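Local coordinates for protein 6-phosphogluconate dehydrogenase, NAD-binding (Geobacter metallireducens, PDB 3PEF) that reduces succinic semialdehyde to gamma-hydroxybutyrate, probably with NADPH as hydride donor, as a member of the beta-hydroxyacid dehydrogenase family, at residues A195-T199 and D200-D204; F216-K219 and G220-R224; G274-D277 and F278-F282. The protein carries 2 engineered substitutions. One frame throughout, in Å; residues are numbered along the deposited sequence.

Contact 1 (A195-T199 and D200-D204); sequences AGLAT and DAILD
Ala201, Ile202 and Leu203 turn their backbone N-H groups back onto Ala198 and Thr199, and these bonds build the first turn of helix 199-208. Ile202 N makes the straighter bond to Ala198 O, 3.2 Å long at 164° and in the carbonyl plane. Ala201 N meets the same oxygen at 3.1 Å, but only weakly, since its N-H is bent to 126°. Leu203 N continues the series with a 2.9 Å bond to Thr199 O. Ala198 is at the N-cap; its carbonyl takes the N-H of Ile202 as in any helix start, while its methyl offers no side-chain cap. Two residues earlier, Gly196 ends the preceding helix, 166-194, in a Schellman motif, where its positive phi would jam any CB against the carbonyl oxygen of Ala195.

Apolar contact links Leu197 to Ile202 and Ala198 to Ala201. Ile202 CG1 lies beside its own backbone N (chi1 -60°), which sends the CD1 methyl back toward the helix start, 3.9 Å from Leu197 CB. On the way CG1 passes Ala198 O at 3.6 Å, so the branched chain shields the carbonyl. Ala198 CB and Ala201 CB are 4.5 Å apart, and the small methyl of Ala201 probably lets Met170 of the second subunit pack close to the helix.

The charged groups face outward. Asp200 sits in the first turn, where the helix dipole probably favours an acid, and its OD1 forms a salt bridge with Arg224. Asp204 OD1 pairs with Lys157 of the second subunit, whose Met170 also packs on Ile202. On the inner side Ile202 and Leu203 lean on Leu189 of helix 166-194, while Thr199 and Leu203 touch helix 214-224.

Contact 2 (F216-K219 and G220-R224); sequences FALK and GGLIR
Phe216 O and Gly220 N meet at 2.8 Å in the tighter half of this helical segment, on the side turned to the protein interior. The bond is bent (143°), with the donor tilted well out of the carbonyl plane. Glycine suits this place, as a side chain at Gly220 would probably crowd Phe216 O. One turn further on, Ile223 N gives Lys219 O a 2.8 Å bond that is almost straight at 171° and nearly along the C=O axis. Ile223 also brings CG1 to 3.1 Å from Lys219 O, a tight contact, so the acceptor is held by the Ile223 N-H and pressed by hydrocarbon of the same residue. Lys219 itself is bent at chi2 (-64°) and extended beyond, which carries its buried ammonium away from the helix to a salt bridge with Asp277.

The other side is looser. Leu218 O takes a longer bond, 3.3 Å, from Leu222 N and a weak one from Gly221 N. The two leucines cross obliquely, one helical turn apart: Leu222 CD1 lies 4.1 Å from Leu218 CD1 and about as near to Leu218 CG. Leu218 is exposed, and Leu222 partly so. At Gly221 the backbone of this helix would admit a CB, so glycine is not demanded by the local geometry. Toward the C-terminal end, Arg224 lays one guanidinium face over Gly221 O, offset toward the rim of the group.

Helix 214-224 rests with Phe216, Lys219 and Ile223 on helix 166-194; Phe216 stacks its ring on Phe185 and also touches Met181 of the second subunit. Helix 199-208 is met as well, by Phe216 on Ile206 and by Arg224 on Thr199 and Leu203.

Contact 3 (G274-D277 and F278-F282); sequences GDED and FSAIF
Asp277 O accepts Ala280 N at 2.8 Å, with the donor above the carbonyl plane, and so closes the tight turn in which the extended backbone of residues 276-277 gives way to a 3-10 segment at 278-280. The Asp277 side chain fastens the same turn: CG stands opposite the backbone N (chi1 -165°), and OD2 accepts twice from Ser279, from N at 3.2 Å, above the carboxylate plane, and from OG at 2.6 Å on the anti lone pair. Serine suits because its hydroxyl adds a second donor to the backbone N-H. OD2 also meets the ammonium of Lys219 in a salt bridge, while OD1 accepts Ala231 N and Phe232 N. An alanine in place of Asp277 removes the carboxylate, which would probably leave Lys219 without its counter-charge, the Ser279 hydroxyl free to turn and the two amides short of an acceptor. Phe278 runs alongside the carboxylate, their planes 67° apart. Ala280 is small enough for Glu276 OE1, salt-bridged to Lys283, to approach its CB at 3.5 Å. The bond from Ser279 N makes this an Asx turn, which through Ala231, an NADP(+)-binding residue, probably helps shape the edge of the cofactor pocket.

In the fold
The three contacts follow one another along the chain within the C-terminal all-helical part, all on the same side of the chain's centre and beside the long helix 166-194. Contact 1 is the loop and start of helix 199-208, and contact 2 lies in the next helix, 214-224, their centres about 12 Å apart; contact 3, in the loop after helix 256-270, has its centre about 12 Å from that of contact 2 and about 21 Å from that of contact 1. Contact 2 is therefore the middle member, tied to contact 1 by Arg224 and to contact 3 by Lys219, whereas contacts 1 and 3 do not touch. The series runs from contact 1, which meets the second subunit most extensively, toward the NADP(+) pocket near contacts 2 and 3.

Contact 1 (A195-T199 and D200-D204)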
# COMPACT_ATOMS: atom_id res chain seq x y z
N ALA A 195 5.95 14.69 -15.93
CA ALA A 195 4.94 15.62 -16.44
C ALA A 195 5.58 16.80 -17.19
O ALA A 195 4.89 17.69 -17.68
CB ALA A 195 4.08 16.13 -15.31
N GLY A 196 6.91 16.80 -17.27
CA GLY A 196 7.61 17.86 -17.97
C GLY A 196 7.89 19.12 -17.15
O GLY A 196 8.26 20.15 -17.71
N LEU A 197 7.72 19.05 -15.83
CA LEU A 197 8.11 20.16 -14.96
C LEU A 197 9.61 20.11 -14.67
O LEU A 197 10.17 19.03 -14.49
CB LEU A 197 7.31 20.13 -13.64
CG LEU A 197 5.80 20.37 -13.71
CD1 LEU A 197 5.12 20.14 -12.35
CD2 LEU A 197 5.49 21.77 -14.22
N ALA A 198 10.26 21.28 -14.61
CA ALA A 198 11.66 21.35 -14.16
C ALA A 198 11.77 21.13 -12.64
O ALA A 198 10.98 21.68 -11.86
CB ALA A 198 12.27 22.68 -14.54
N THR A 199 12.74 20.33 -12.20
CA THR A 199 12.84 20.00 -10.78
C THR A 199 13.13 21.23 -9.90
O THR A 199 12.65 21.32 -8.77
CB THR A 199 13.83 18.84 -10.50
OG1 THR A 199 15.17 19.31 -10.65
CG2 THR A 199 13.60 17.70 -11.46
N ASP A 200 13.92 22.17 -10.41
CA ASP A 200 14.16 23.42 -9.68
C ASP A 200 12.88 24.21 -9.41
O ASP A 200 12.74 24.85 -8.37
CB ASP A 200 15.18 24.29 -10.43
CG ASP A 200 16.61 23.96 -10.07
OD1 ASP A 200 16.84 23.27 -9.04
OD2 ASP A 200 17.52 24.39 -10.81
N ALA A 201 11.94 24.18 -10.35
CA ALA A 201 10.67 24.88 -10.17
C ALA A 201 9.86 24.20 -9.05
O ALA A 201 9.29 24.86 -8.18
CB ALA A 201 9.89 24.89 -11.47
N ILE A 202 9.83 22.87 -9.08
CA ILE A 202 9.14 22.12 -8.04
C ILE A 202 9.73 22.39 -6.66
O ILE A 202 8.99 22.62 -5.70
CB ILE A 202 9.18 20.62 -8.32
CG1 ILE A 202 8.48 20.34 -9.66
CG2 ILE A 202 8.54 19.84 -7.16
CD1 ILE A 202 8.73 18.98 -10.22
N LEU A 203 11.06 22.35 -6.58
CA LEU A 203 11.80 22.62 -5.35
C LEU A 203 11.48 24.01 -4.80
O LEU A 203 11.25 24.20 -3.59
CB LEU A 203 13.30 22.51 -5.62
CG LEU A 203 14.08 21.30 -5.08
CD1 LEU A 203 13.20 20.08 -4.93
CD2 LEU A 203 15.32 21.00 -5.95
N ASP A 204 11.48 24.98 -5.70
CA ASP A 204 11.22 26.37 -5.36
C ASP A 204 9.79 26.61 -4.85
O ASP A 204 9.58 27.41 -3.93
CB ASP A 204 11.51 27.25 -6.58
CG ASP A 204 11.30 28.72 -6.29
OD1 ASP A 204 10.38 29.32 -6.90
OD2 ASP A 204 12.04 29.28 -5.46

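Contact 2 (F216-K219 and G220-R224)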
# COMPACT_ATOMS: atom_id res chain seq x y z
N PHE A 216 13.99 18.39 2.90
CA PHE A 216 13.62 18.52 1.49
C PHE A 216 14.61 19.45 0.81
O PHE A 216 15.01 19.23 -0.33
CB PHE A 216 12.19 19.08 1.30
CG PHE A 216 11.08 18.08 1.52
CD1 PHE A 216 9.75 18.43 1.28
CD2 PHE A 216 11.35 16.78 1.99
CE1 PHE A 216 8.70 17.52 1.49
CE2 PHE A 216 10.32 15.86 2.19
CZ PHE A 216 8.99 16.23 1.94
N ALA A 217 15.01 20.50 1.52
CA ALA A 217 15.87 21.50 0.91
C ALA A 217 17.24 20.90 0.59
O ALA A 217 17.76 21.07 -0.52
CB ALA A 217 16.00 22.73 1.82
N LEU A 218 17.82 20.20 1.56
CA LEU A 218 19.11 19.53 1.35
C LEU A 218 19.03 18.38 0.35
O LEU A 218 19.79 18.33 -0.62
CB LEU A 218 19.68 19.02 2.68
CG LEU A 218 20.95 18.17 2.52
CD1 LEU A 218 22.11 19.04 2.00
CD2 LEU A 218 21.32 17.49 3.83
N LYS A 219 18.10 17.44 0.57
CA LYS A 219 18.01 16.26 -0.28
C LYS A 219 17.55 16.57 -1.71
O LYS A 219 17.98 15.93 -2.67
CB LYS A 219 17.11 15.19 0.36
CG LYS A 219 17.57 14.76 1.76
CD LYS A 219 18.95 14.06 1.73
CE LYS A 219 19.25 13.49 3.13
NZ LYS A 219 20.63 12.89 3.31
N GLY A 220 16.65 17.55 -1.82
CA GLY A 220 16.12 17.96 -3.10
C GLY A 220 17.27 18.38 -4.00
O GLY A 220 17.34 18.01 -5.16
N GLY A 221 18.21 19.12 -3.44
CA GLY A 221 19.33 19.62 -4.22
C GLY A 221 20.23 18.48 -4.65
O GLY A 221 20.62 18.39 -5.82
N LEU A 222 20.54 17.58 -3.72
CA LEU A 222 21.43 16.47 -4.01
C LEU A 222 20.78 15.55 -5.02
O LEU A 222 21.44 15.01 -5.91
CB LEU A 222 21.77 15.70 -2.74
CG LEU A 222 22.55 16.53 -1.72
CD1 LEU A 222 22.64 15.78 -0.40
CD2 LEU A 222 23.94 16.87 -2.28
N ILE A 223 19.42 15.25 -5.03
CA ILE A 223 18.68 14.51 -6.04
C ILE A 223 18.81 15.16 -7.41
O ILE A 223 19.16 14.51 -8.40
CB ILE A 223 17.19 14.40 -5.64
CG1 ILE A 223 17.04 13.55 -4.38
CG2 ILE A 223 16.38 13.82 -6.79
CD1 ILE A 223 15.65 13.60 -3.78
N ARG A 224 18.56 16.46 -7.37
CA ARG A 224 18.74 17.17 -8.63
C ARG A 224 20.13 16.94 -9.21
O ARG A 224 20.28 16.78 -10.42
CB ARG A 224 18.52 18.67 -8.42
CG ARG A 224 18.58 19.48 -9.70
CD ARG A 224 18.88 20.93 -9.40
NE ARG A 224 20.05 21.01 -8.52
CZ ARG A 224 20.07 21.66 -7.36
NH1 ARG A 224 18.99 22.30 -6.93
NH2 ARG A 224 21.18 21.68 -6.63

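Contact 3 (G274-D277 and F278-F282)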
# COMPACT_ATOMS: atom_id res chain seq x y z
N GLY A 274 21.55 0.08 -1.15
CA GLY A 274 21.58 -0.06 0.30
C GLY A 274 22.64 0.76 1.03
O GLY A 274 22.42 1.19 2.18
N ASP A 275 23.78 0.96 0.38
CA ASP A 275 24.90 1.68 0.99
C ASP A 275 24.99 3.14 0.53
O ASP A 275 25.88 3.87 0.95
CB ASP A 275 26.24 0.97 0.70
CG ASP A 275 26.50 -0.22 1.61
OD1 ASP A 275 25.89 -0.32 2.70
OD2 ASP A 275 27.33 -1.08 1.25
N GLU A 276 24.09 3.58 -0.34
CA GLU A 276 24.04 5.00 -0.69
C GLU A 276 23.11 5.73 0.29
O GLU A 276 22.53 5.10 1.19
CB GLU A 276 23.56 5.17 -2.13
CG GLU A 276 24.51 4.50 -3.14
CD GLU A 276 23.99 4.54 -4.56
OE1 GLU A 276 22.85 4.99 -4.74
OE2 GLU A 276 24.71 4.10 -5.49
N ASP A 277 22.97 7.05 0.14
CA ASP A 277 22.05 7.79 1.00
C ASP A 277 20.62 7.29 0.86
O ASP A 277 20.23 6.82 -0.22
CB ASP A 277 22.07 9.28 0.67
CG ASP A 277 21.42 10.10 1.76
OD1 ASP A 277 21.89 10.03 2.91
OD2 ASP A 277 20.42 10.80 1.46
N PHE A 278 19.82 7.42 1.91
CA PHE A 278 18.44 6.95 1.82
C PHE A 278 17.65 7.71 0.75
O PHE A 278 16.67 7.20 0.23
CB PHE A 278 17.74 6.93 3.18
CG PHE A 278 17.32 8.28 3.69
CD1 PHE A 278 18.25 9.26 3.96
CD2 PHE A 278 15.97 8.55 3.94
CE1 PHE A 278 17.86 10.50 4.45
CE2 PHE A 278 15.57 9.78 4.44
CZ PHE A 278 16.52 10.75 4.70
N SER A 279 18.10 8.91 0.38
CA SER A 279 17.44 9.62 -0.72
C SER A 279 17.62 8.90 -2.05
O SER A 279 16.94 9.23 -3.02
CB SER A 279 17.96 11.06 -0.84
OG SER A 279 19.37 11.08 -0.88
N ALA A 280 18.51 7.90 -2.10
CA ALA A 280 18.66 7.10 -3.31
C ALA A 280 17.39 6.34 -3.70
O ALA A 280 17.28 5.83 -4.82
CB ALA A 280 19.88 6.14 -3.20
N ILE A 281 16.42 6.25 -2.79
CA ILE A 281 15.14 5.65 -3.14
C ILE A 281 14.57 6.33 -4.39
O ILE A 281 13.83 5.71 -5.16
CB ILE A 281 14.12 5.68 -1.95
CG1 ILE A 281 12.91 4.81 -2.28
CG2 ILE A 281 13.76 7.11 -1.59
CD1 ILE A 281 11.78 4.85 -1.24
N PHE A 282 14.92 7.59 -4.60
CA PHE A 282 14.49 8.30 -5.81
C PHE A 282 14.80 7.54 -7.11
O PHE A 282 14.05 7.64 -8.08
CB PHE A 282 15.14 9.68 -5.90
CG PHE A 282 14.83 10.41 -7.19
CD1 PHE A 282 13.63 11.11 -7.34
CD2 PHE A 282 15.74 10.41 -8.24
CE1 PHE A 282 13.34 11.79 -8.52
CE2 PHE A 282 15.45 11.09 -9.43
CZ PHE A 282 14.26 11.78 -9.57